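Local coordinates for protein fatty acyl CoA synthetase FADD13 (FATTY-ACYL-CoA SYNTHETASE) (Mycobacterium tuberculosis, PDB 3R44) that belongs to the ANL superfamily of AMP-binding enzymes, as an acyl-CoA synthetase-type protein with a large N-terminal and a small C-terminal domain, at residues 203-208 with 342-347; 286-291 with 310-315; 333-338 with 403-408. One frame throughout, in Å; residues are numbered along the deposited sequence.

Contact 1 of 3, residues 203-208 with 342-347; sequences ASTIDV and ATMFTD
T205 of the helix reaches M344 of the facing turn with its hydroxyl: M344 N donates to T205 OG1 over 3.0 Å, and the bond is nearly straight at 166°. The methyl of T205 meets that of T343 more loosely, CG2 to CG2 at 4.1 Å, the two side chains crossing at about a right angle. Beside them, S204 CB lies 3.9 Å from M344 CG, while S204 OG sits at the edge of the F345 ring, 3.8 Å from CE2. Behind this first shell, the helix sets the hydroxyls. T205 OG1 is anti to the carbonyl carbon (chi1 -54°), turned back to S201 O; as is common for threonine in helices, the hydroxyl donates to the carbonyl a turn earlier, and here its oxygen also accepts from M344 N. S204 OG bonds S200 O in the same way. S201 OG in turn bonds T343 OG1 and M344 O. The turn is closed by T346 N to T343 O, 3.2 Å. It is a type II beta turn, T343 to T346, leading from strand 341-342 of the mixed sheet to strand 346-351 of an antiparallel sheet, and the end of helix 192-205 rests against this joint in the N-terminal ANL domain.

Contact 2 of 3, residues 286-291 with 310-315; sequences FRYFIT and EVVQGY
Y288 and V312 meet on neighbouring parallel strands, the two strands of a beta-alpha-beta unit whose connecting helix is 298-306. Their side chains lie side by side and point the same way, with Y288 CD1 3.7 Å from V312 CG2. The tyrosine CG sits between its backbone N and carbonyl carbon (chi1 62°), and from there the ring reaches V312. Y288 CB itself lies 3.2 Å from E310 O. Y288 suits this face because its ring offers apolar surface to V312 while its hydroxyl bonds D207 O; I290 and E310 share the face. On the other face are F289, T291, V311 and Q313. T291 crosses V311 at about a right angle and touches it methyl to methyl, CG2 to CG1 at 3.7 Å, yet runs alongside Q313, whose CG approaches T291 OG1 to 3.4 Å. The F289 ring extends toward helix 266-274, touching L269 and M272, and F286 CZ lies over the centre of one of its faces. Beta-branched valines and threonine fit the extended backbone, which is joined by four bonds: E310 N to R287 O, F289 N to E310 O, V312 N to F289 O at 2.7 Å, nearly straight at 177°, and T291 N to V312 O. Q313 OE1 accepts from M296 N, and a water lies within hydrogen-bonding reach of both this OE1 (3.2 Å) and T291 OG1 (3.1 Å).

Contact 3 of 3, residues 333-338 with 403-408; sequences LRKAGS and EGYLYI
Two overlapping beta turns in the loop between strands 324-327 and 341-342, the second a type II turn from K335 to S338, lie against the start of strand 406-410, half of the two-stranded antiparallel sheet 396-400/406-410. G337 holds the third place of that type II turn, where its positive phi (94°) would jam any CB against the preceding carbonyl. K335 lays its bent aliphatic chain across one face of the Y405 ring as a CH-pi contact, CG 4.0 Å from the ring centroid, and its CE lies 3.2 Å from Y407 OH at the edge of the second ring. A water at that edge joins A336 O to Y407 OH. Over one face of Y407 comes S338 CB, 3.9 Å from that centroid. S338 OG, anti to its backbone N (chi1 -180°), donates to L406 O at 2.7 Å from above the carbonyl plane, and also bonds G340 N. Another water joins G337 O to I408 N, 2.8 Å from each. R334 crosses Y405 at about a right angle, its guanidinium plane 78° from the ring; NH1 comes within 3.0 Å of Y405 OH at an angle too poor to bond, and both turn to D331, NH1 in a salt bridge with OD1 and OH to OD2. K335 NZ forms a salt bridge with D401 OD2, so aspartates answer both charges while the K335 methylenes pack on Y405.

From the N terminus, residues 203-208 open the longest loop, which contact 1 closes at 342-347 with 133 residues between. Contact 2 opens and shuts within it, with 18 residues between its segments, so it lies wholly inside. Contact 3 follows contact 2 in series, but it crosses contact 1: 333-338 comes before 342-347, and 403-408 after. Contact 2 adjoins both others. R287 NH2 makes a probable hydrogen bond to D207 O, and I206 packs on I290, whereas Y315 packs on L406 and I408. Together they tie helix 192-205, the large mixed sheet, the antiparallel sheet holding strand 346-351 and the hairpin 396-400/406-410.

Contact 1 of 3, residues 203-208 with 342-347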
loop_
_atom_site.group_PDB
_atom_site.type_symbol
_atom_site.label_atom_id
_atom_site.label_comp_id
_atom_site.label_asym_id
_atom_site.label_seq_id
_atom_site.Cartn_x
_atom_site.Cartn_y
_atom_site.Cartn_z
ATOM N N ALA A 203 -3.141 -15.461 -2.411
ATOM C CA ALA A 203 -3.688 -16.697 -1.895
ATOM C C ALA A 203 -2.965 -17.924 -2.456
ATOM O O ALA A 203 -2.860 -18.958 -1.783
ATOM C CB ALA A 203 -5.155 -16.787 -2.195
ATOM N N SER A 204 -2.469 -17.826 -3.689
ATOM C CA SER A 204 -1.691 -18.929 -4.301
ATOM C C SER A 204 -0.215 -18.931 -4.014
ATOM O O SER A 204 0.475 -19.909 -4.322
ATOM C CB SER A 204 -1.844 -18.956 -5.831
ATOM O OG SER A 204 -3.182 -19.240 -6.162
ATOM N N THR A 205 0.295 -17.858 -3.416
ATOM C CA THR A 205 1.710 -17.700 -3.199
ATOM C C THR A 205 2.066 -17.845 -1.706
ATOM O O THR A 205 3.014 -18.524 -1.378
ATOM C CB THR A 205 2.210 -16.322 -3.742
ATOM O OG1 THR A 205 1.823 -16.184 -5.131
ATOM C CG2 THR A 205 3.741 -16.191 -3.540
ATOM N N ILE A 206 1.315 -17.208 -0.820
ATOM C CA ILE A 206 1.685 -17.297 0.611
ATOM C C ILE A 206 1.054 -18.539 1.206
ATOM O O ILE A 206 0.063 -19.050 0.659
ATOM C CB ILE A 206 1.253 -16.059 1.418
ATOM C CG1 ILE A 206 -0.257 -15.948 1.555
ATOM C CG2 ILE A 206 1.827 -14.775 0.809
ATOM C CD1 ILE A 206 -0.632 -14.722 2.471
ATOM N N ASP A 207 1.579 -19.000 2.356
ATOM C CA ASP A 207 1.000 -20.142 3.027
ATOM C C ASP A 207 -0.236 -19.701 3.813
ATOM O O ASP A 207 -0.173 -19.515 5.019
ATOM C CB ASP A 207 2.037 -20.831 3.916
ATOM C CG ASP A 207 1.490 -22.065 4.656
ATOM O OD1 ASP A 207 0.342 -22.574 4.426
ATOM O OD2 ASP A 207 2.259 -22.538 5.499
ATOM N N VAL A 208 -1.348 -19.495 3.119
ATOM C CA VAL A 208 -2.633 -19.166 3.750
ATOM C C VAL A 208 -3.547 -20.385 3.616
ATOM O O VAL A 208 -3.492 -21.096 2.576
ATOM C CB VAL A 208 -3.281 -17.916 3.160
ATOM C CG1 VAL A 208 -3.582 -18.078 1.651
ATOM C CG2 VAL A 208 -4.564 -17.521 3.976
ATOM N N ALA A 342 8.889 -12.825 -7.942
ATOM C CA ALA A 342 7.578 -12.625 -8.521
ATOM C C ALA A 342 6.598 -13.625 -7.892
ATOM O O ALA A 342 6.998 -14.697 -7.393
ATOM C CB ALA A 342 7.636 -12.833 -10.074
ATOM N N THR A 343 5.347 -13.227 -7.814
ATOM C CA THR A 343 4.275 -14.055 -7.260
ATOM C C THR A 343 3.529 -14.805 -8.351
ATOM O O THR A 343 3.797 -14.623 -9.583
ATOM C CB THR A 343 3.305 -13.226 -6.444
ATOM O OG1 THR A 343 2.665 -12.230 -7.268
ATOM C CG2 THR A 343 4.080 -12.527 -5.341
ATOM N N MET A 344 2.613 -15.688 -7.938
ATOM C CA MET A 344 1.783 -16.356 -8.914
ATOM C C MET A 344 1.021 -15.303 -9.631
ATOM O O MET A 344 0.623 -14.301 -9.057
ATOM C CB MET A 344 0.795 -17.369 -8.318
ATOM C CG MET A 344 1.405 -18.603 -7.928
ATOM S SD MET A 344 2.378 -19.438 -9.202
ATOM C CE MET A 344 1.145 -20.006 -10.356
ATOM N N PHE A 345 0.849 -15.506 -10.920
ATOM C CA PHE A 345 0.048 -14.611 -11.776
ATOM C C PHE A 345 0.680 -13.238 -12.024
ATOM O O PHE A 345 0.003 -12.342 -12.508
ATOM C CB PHE A 345 -1.390 -14.471 -11.252
ATOM C CG PHE A 345 -2.041 -15.783 -10.965
ATOM C CD1 PHE A 345 -2.186 -16.719 -11.976
ATOM C CD2 PHE A 345 -2.452 -16.104 -9.685
ATOM C CE1 PHE A 345 -2.754 -18.002 -11.712
ATOM C CE2 PHE A 345 -3.028 -17.359 -9.416
ATOM C CZ PHE A 345 -3.159 -18.315 -10.414
ATOM N N THR A 346 1.966 -13.107 -11.707
ATOM C CA THR A 346 2.688 -11.835 -11.887
ATOM C C THR A 346 4.028 -12.103 -12.561
ATOM O O THR A 346 4.761 -13.032 -12.169
ATOM C CB THR A 346 2.892 -11.051 -10.551
ATOM O OG1 THR A 346 3.027 -9.642 -10.815
ATOM C CG2 THR A 346 4.129 -11.511 -9.816
ATOM N N ASP A 347 4.356 -11.312 -13.596
ATOM C CA ASP A 347 5.706 -11.349 -14.111
ATOM C C ASP A 347 6.397 -10.045 -13.722
ATOM O O ASP A 347 5.808 -8.966 -13.789
ATOM C CB ASP A 347 5.777 -11.517 -15.636
ATOM C CG ASP A 347 5.131 -12.828 -16.148
ATOM O OD1 ASP A 347 4.958 -13.777 -15.369
ATOM O OD2 ASP A 347 4.802 -12.932 -17.355
#

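Contact 2 of 3, residues 286-291 with 310-315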
loop_
_atom_site.group_PDB
_atom_site.type_symbol
_atom_site.label_atom_id
_atom_site.label_comp_id
_atom_site.label_asym_id
_atom_site.label_seq_id
_atom_site.Cartn_x
_atom_site.Cartn_y
_atom_site.Cartn_z
ATOM N N PHE A 286 -0.004 -18.669 16.011
ATOM C CA PHE A 286 0.445 -17.574 15.133
ATOM C C PHE A 286 1.651 -18.035 14.298
ATOM O O PHE A 286 2.659 -18.515 14.854
ATOM C CB PHE A 286 0.848 -16.349 15.959
ATOM C CG PHE A 286 1.007 -15.150 15.128
ATOM C CD1 PHE A 286 -0.086 -14.376 14.808
ATOM C CD2 PHE A 286 2.216 -14.889 14.497
ATOM C CE1 PHE A 286 0.055 -13.279 13.979
ATOM C CE2 PHE A 286 2.348 -13.817 13.592
ATOM C CZ PHE A 286 1.275 -13.011 13.368
ATOM N N ARG A 287 1.558 -17.965 12.991
ATOM C CA ARG A 287 2.623 -18.462 12.138
ATOM C C ARG A 287 3.510 -17.383 11.580
ATOM O O ARG A 287 4.713 -17.563 11.582
ATOM C CB ARG A 287 2.056 -19.292 10.969
ATOM C CG ARG A 287 1.131 -20.393 11.424
ATOM C CD ARG A 287 1.000 -21.532 10.370
ATOM N NE ARG A 287 0.435 -21.012 9.110
ATOM C CZ ARG A 287 -0.861 -20.811 8.858
ATOM N NH1 ARG A 287 -1.801 -21.068 9.765
ATOM N NH2 ARG A 287 -1.222 -20.361 7.635
ATOM N N TYR A 288 2.934 -16.320 11.018
ATOM C CA TYR A 288 3.754 -15.275 10.413
ATOM C C TYR A 288 3.063 -13.928 10.255
ATOM O O TYR A 288 1.854 -13.842 10.162
ATOM C CB TYR A 288 4.314 -15.751 9.022
ATOM C CG TYR A 288 3.264 -16.048 8.012
ATOM C CD1 TYR A 288 2.785 -15.061 7.152
ATOM C CD2 TYR A 288 2.746 -17.323 7.897
ATOM C CE1 TYR A 288 1.874 -15.357 6.225
ATOM C CE2 TYR A 288 1.809 -17.636 6.973
ATOM C CZ TYR A 288 1.343 -16.627 6.132
ATOM O OH TYR A 288 0.365 -16.834 5.181
ATOM N N PHE A 289 3.866 -12.890 10.129
ATOM C CA PHE A 289 3.388 -11.614 9.723
ATOM C C PHE A 289 3.661 -11.386 8.252
ATOM O O PHE A 289 4.628 -11.880 7.725
ATOM C CB PHE A 289 4.106 -10.514 10.491
ATOM C CG PHE A 289 3.735 -10.424 11.953
ATOM C CD1 PHE A 289 2.562 -9.782 12.368
ATOM C CD2 PHE A 289 4.572 -10.986 12.895
ATOM C CE1 PHE A 289 2.237 -9.689 13.727
ATOM C CE2 PHE A 289 4.245 -10.927 14.259
ATOM C CZ PHE A 289 3.083 -10.265 14.667
ATOM N N ILE A 290 2.760 -10.664 7.589
ATOM C CA ILE A 290 2.962 -10.199 6.220
ATOM C C ILE A 290 3.268 -8.724 6.409
ATOM O O ILE A 290 2.442 -8.019 6.972
ATOM C CB ILE A 290 1.706 -10.299 5.376
ATOM C CG1 ILE A 290 1.233 -11.749 5.313
ATOM C CG2 ILE A 290 1.996 -9.771 3.932
ATOM C CD1 ILE A 290 -0.139 -11.941 4.629
ATOM N N THR A 291 4.441 -8.269 6.013
ATOM C CA THR A 291 4.844 -6.897 6.275
ATOM C C THR A 291 5.114 -6.169 4.974
ATOM O O THR A 291 5.635 -6.718 4.025
ATOM C CB THR A 291 6.100 -6.793 7.174
ATOM O OG1 THR A 291 7.218 -7.337 6.479
ATOM C CG2 THR A 291 5.946 -7.636 8.440
ATOM N N GLU A 310 7.372 -16.307 11.777
ATOM C CA GLU A 310 8.095 -15.943 10.554
ATOM C C GLU A 310 7.608 -14.617 10.002
ATOM O O GLU A 310 6.631 -14.077 10.487
ATOM C CB GLU A 310 7.996 -17.062 9.536
ATOM C CG GLU A 310 8.939 -18.196 9.957
ATOM C CD GLU A 310 8.977 -19.369 9.023
ATOM O OE1 GLU A 310 7.966 -19.653 8.354
ATOM O OE2 GLU A 310 10.029 -20.040 8.977
ATOM N N VAL A 311 8.291 -14.102 8.984
ATOM C CA VAL A 311 7.912 -12.839 8.387
ATOM C C VAL A 311 7.904 -12.995 6.867
ATOM O O VAL A 311 8.850 -13.540 6.295
ATOM C CB VAL A 311 8.871 -11.695 8.832
ATOM C CG1 VAL A 311 8.393 -10.384 8.313
ATOM C CG2 VAL A 311 8.918 -11.604 10.387
ATOM N N VAL A 312 6.811 -12.583 6.236
ATOM C CA VAL A 312 6.723 -12.446 4.784
ATOM C C VAL A 312 6.839 -10.955 4.443
ATOM O O VAL A 312 6.250 -10.088 5.117
ATOM C CB VAL A 312 5.396 -13.033 4.258
ATOM C CG1 VAL A 312 5.145 -12.657 2.762
ATOM C CG2 VAL A 312 5.357 -14.574 4.595
ATOM N N GLN A 313 7.622 -10.666 3.415
ATOM C CA GLN A 313 7.861 -9.291 2.985
ATOM C C GLN A 313 7.609 -9.213 1.499
ATOM O O GLN A 313 7.494 -10.238 0.854
ATOM C CB GLN A 313 9.322 -8.906 3.292
ATOM C CG GLN A 313 9.663 -8.857 4.715
ATOM C CD GLN A 313 11.151 -8.738 4.915
ATOM O OE1 GLN A 313 11.679 -7.635 4.845
ATOM N NE2 GLN A 313 11.839 -9.875 5.150
ATOM N N GLY A 314 7.474 -8.024 0.960
ATOM C CA GLY A 314 7.390 -7.877 -0.480
ATOM C C GLY A 314 7.406 -6.479 -1.009
ATOM O O GLY A 314 7.655 -5.512 -0.270
ATOM N N TYR A 315 7.062 -6.376 -2.281
ATOM C CA TYR A 315 7.016 -5.157 -2.990
ATOM C C TYR A 315 5.717 -5.109 -3.783
ATOM O O TYR A 315 5.388 -6.079 -4.508
ATOM C CB TYR A 315 8.170 -5.112 -3.951
ATOM C CG TYR A 315 8.107 -4.003 -4.972
ATOM C CD1 TYR A 315 8.364 -2.677 -4.606
ATOM C CD2 TYR A 315 7.791 -4.278 -6.297
ATOM C CE1 TYR A 315 8.384 -1.665 -5.552
ATOM C CE2 TYR A 315 7.775 -3.267 -7.242
ATOM C CZ TYR A 315 8.059 -1.964 -6.857
ATOM O OH TYR A 315 8.026 -0.984 -7.825
HETATM O O HOH W 1 7.580 -5.699 2.837
HETATM O O HOH W 2 9.357 -5.515 5.078
#

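Contact 3 of 3, residues 333-338 with 403-408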
loop_
_atom_site.group_PDB
_atom_site.type_symbol
_atom_site.label_atom_id
_atom_site.label_comp_id
_atom_site.label_asym_id
_atom_site.label_seq_id
_atom_site.Cartn_x
_atom_site.Cartn_y
_atom_site.Cartn_z
ATOM N N LEU A 333 15.675 -14.547 6.128
ATOM C CA LEU A 333 17.005 -14.283 6.620
ATOM C C LEU A 333 18.024 -14.417 5.509
ATOM O O LEU A 333 18.862 -13.520 5.303
ATOM C CB LEU A 333 17.320 -15.234 7.747
ATOM C CG LEU A 333 18.223 -14.586 8.765
ATOM C CD1 LEU A 333 17.650 -13.229 9.247
ATOM C CD2 LEU A 333 18.485 -15.587 9.931
ATOM N N ARG A 334 17.943 -15.577 4.849
ATOM C CA ARG A 334 18.659 -15.926 3.629
ATOM C C ARG A 334 18.806 -14.686 2.761
ATOM O O ARG A 334 19.924 -14.333 2.389
ATOM C CB ARG A 334 17.849 -16.993 2.849
ATOM C CG ARG A 334 18.601 -17.968 1.970
ATOM C CD ARG A 334 17.610 -18.658 1.003
ATOM N NE ARG A 334 18.156 -18.605 -0.336
ATOM C CZ ARG A 334 17.516 -18.924 -1.442
ATOM N NH1 ARG A 334 16.256 -19.327 -1.395
ATOM N NH2 ARG A 334 18.152 -18.830 -2.613
ATOM N N LYS A 335 17.696 -13.986 2.510
ATOM C CA LYS A 335 17.689 -12.867 1.524
ATOM C C LYS A 335 17.344 -11.507 2.118
ATOM O O LYS A 335 16.590 -10.728 1.503
ATOM C CB LYS A 335 16.752 -13.144 0.335
ATOM C CG LYS A 335 17.013 -14.430 -0.415
ATOM C CD LYS A 335 18.410 -14.516 -0.981
ATOM C CE LYS A 335 18.624 -13.761 -2.270
ATOM N NZ LYS A 335 19.455 -14.596 -3.242
ATOM N N ALA A 336 17.917 -11.225 3.292
ATOM C CA ALA A 336 17.746 -9.935 3.981
ATOM C C ALA A 336 17.942 -8.815 2.998
ATOM O O ALA A 336 18.966 -8.773 2.280
ATOM C CB ALA A 336 18.710 -9.774 5.119
ATOM N N GLY A 337 16.940 -7.941 2.949
ATOM C CA GLY A 337 16.954 -6.760 2.091
ATOM C C GLY A 337 16.285 -6.948 0.736
ATOM O O GLY A 337 16.028 -5.960 0.016
ATOM N N SER A 338 15.975 -8.200 0.381
ATOM C CA SER A 338 15.245 -8.476 -0.846
ATOM C C SER A 338 13.743 -8.239 -0.662
ATOM O O SER A 338 13.213 -8.441 0.424
ATOM C CB SER A 338 15.452 -9.904 -1.306
ATOM O OG SER A 338 14.735 -10.121 -2.494
ATOM N N GLU A 403 18.994 -15.547 -9.111
ATOM C CA GLU A 403 18.027 -16.521 -8.630
ATOM C C GLU A 403 16.591 -15.937 -8.661
ATOM O O GLU A 403 15.640 -16.567 -8.177
ATOM C CB GLU A 403 18.407 -17.026 -7.209
ATOM C CG GLU A 403 19.219 -18.284 -7.169
ATOM C CD GLU A 403 18.463 -19.496 -7.781
ATOM O OE1 GLU A 403 17.372 -19.906 -7.278
ATOM O OE2 GLU A 403 18.998 -20.056 -8.765
ATOM N N GLY A 404 16.438 -14.740 -9.223
ATOM C CA GLY A 404 15.142 -14.123 -9.374
ATOM C C GLY A 404 14.657 -13.242 -8.240
ATOM O O GLY A 404 13.491 -12.831 -8.217
ATOM N N TYR A 405 15.549 -12.889 -7.320
ATOM C CA TYR A 405 15.165 -12.099 -6.151
ATOM C C TYR A 405 15.347 -10.624 -6.482
ATOM O O TYR A 405 16.430 -10.199 -6.944
ATOM C CB TYR A 405 15.940 -12.510 -4.914
ATOM C CG TYR A 405 15.537 -13.840 -4.344
ATOM C CD1 TYR A 405 14.542 -13.936 -3.414
ATOM C CD2 TYR A 405 16.108 -15.007 -4.782
ATOM C CE1 TYR A 405 14.149 -15.168 -2.870
ATOM C CE2 TYR A 405 15.696 -16.257 -4.285
ATOM C CZ TYR A 405 14.740 -16.323 -3.338
ATOM O OH TYR A 405 14.397 -17.525 -2.817
ATOM N N LEU A 406 14.286 -9.874 -6.272
ATOM C CA LEU A 406 14.253 -8.423 -6.490
ATOM C C LEU A 406 14.816 -7.654 -5.288
ATOM O O LEU A 406 14.462 -7.938 -4.133
ATOM C CB LEU A 406 12.808 -7.971 -6.689
ATOM C CG LEU A 406 12.569 -6.478 -6.889
ATOM C CD1 LEU A 406 13.395 -6.004 -8.093
ATOM C CD2 LEU A 406 11.079 -6.122 -7.109
ATOM N N TYR A 407 15.671 -6.669 -5.578
ATOM C CA TYR A 407 16.224 -5.754 -4.576
ATOM C C TYR A 407 15.873 -4.364 -5.060
ATOM O O TYR A 407 16.306 -3.954 -6.121
ATOM C CB TYR A 407 17.746 -5.876 -4.424
ATOM C CG TYR A 407 18.192 -7.159 -3.749
ATOM C CD1 TYR A 407 18.483 -7.174 -2.396
ATOM C CD2 TYR A 407 18.270 -8.352 -4.445
ATOM C CE1 TYR A 407 18.862 -8.334 -1.746
ATOM C CE2 TYR A 407 18.651 -9.544 -3.801
ATOM C CZ TYR A 407 18.947 -9.517 -2.468
ATOM O OH TYR A 407 19.308 -10.657 -1.826
ATOM N N ILE A 408 15.039 -3.655 -4.320
ATOM C CA ILE A 408 14.720 -2.302 -4.683
ATOM C C ILE A 408 15.821 -1.338 -4.269
ATOM O O ILE A 408 16.272 -1.288 -3.108
ATOM C CB ILE A 408 13.359 -1.861 -4.106
ATOM C CG1 ILE A 408 12.229 -2.766 -4.598
ATOM C CG2 ILE A 408 13.054 -0.373 -4.427
ATOM C CD1 ILE A 408 11.756 -2.524 -5.950
HETATM O O HOH W 3 20.267 -10.311 0.403
HETATM O O HOH W 4 14.329 -4.610 -1.739
#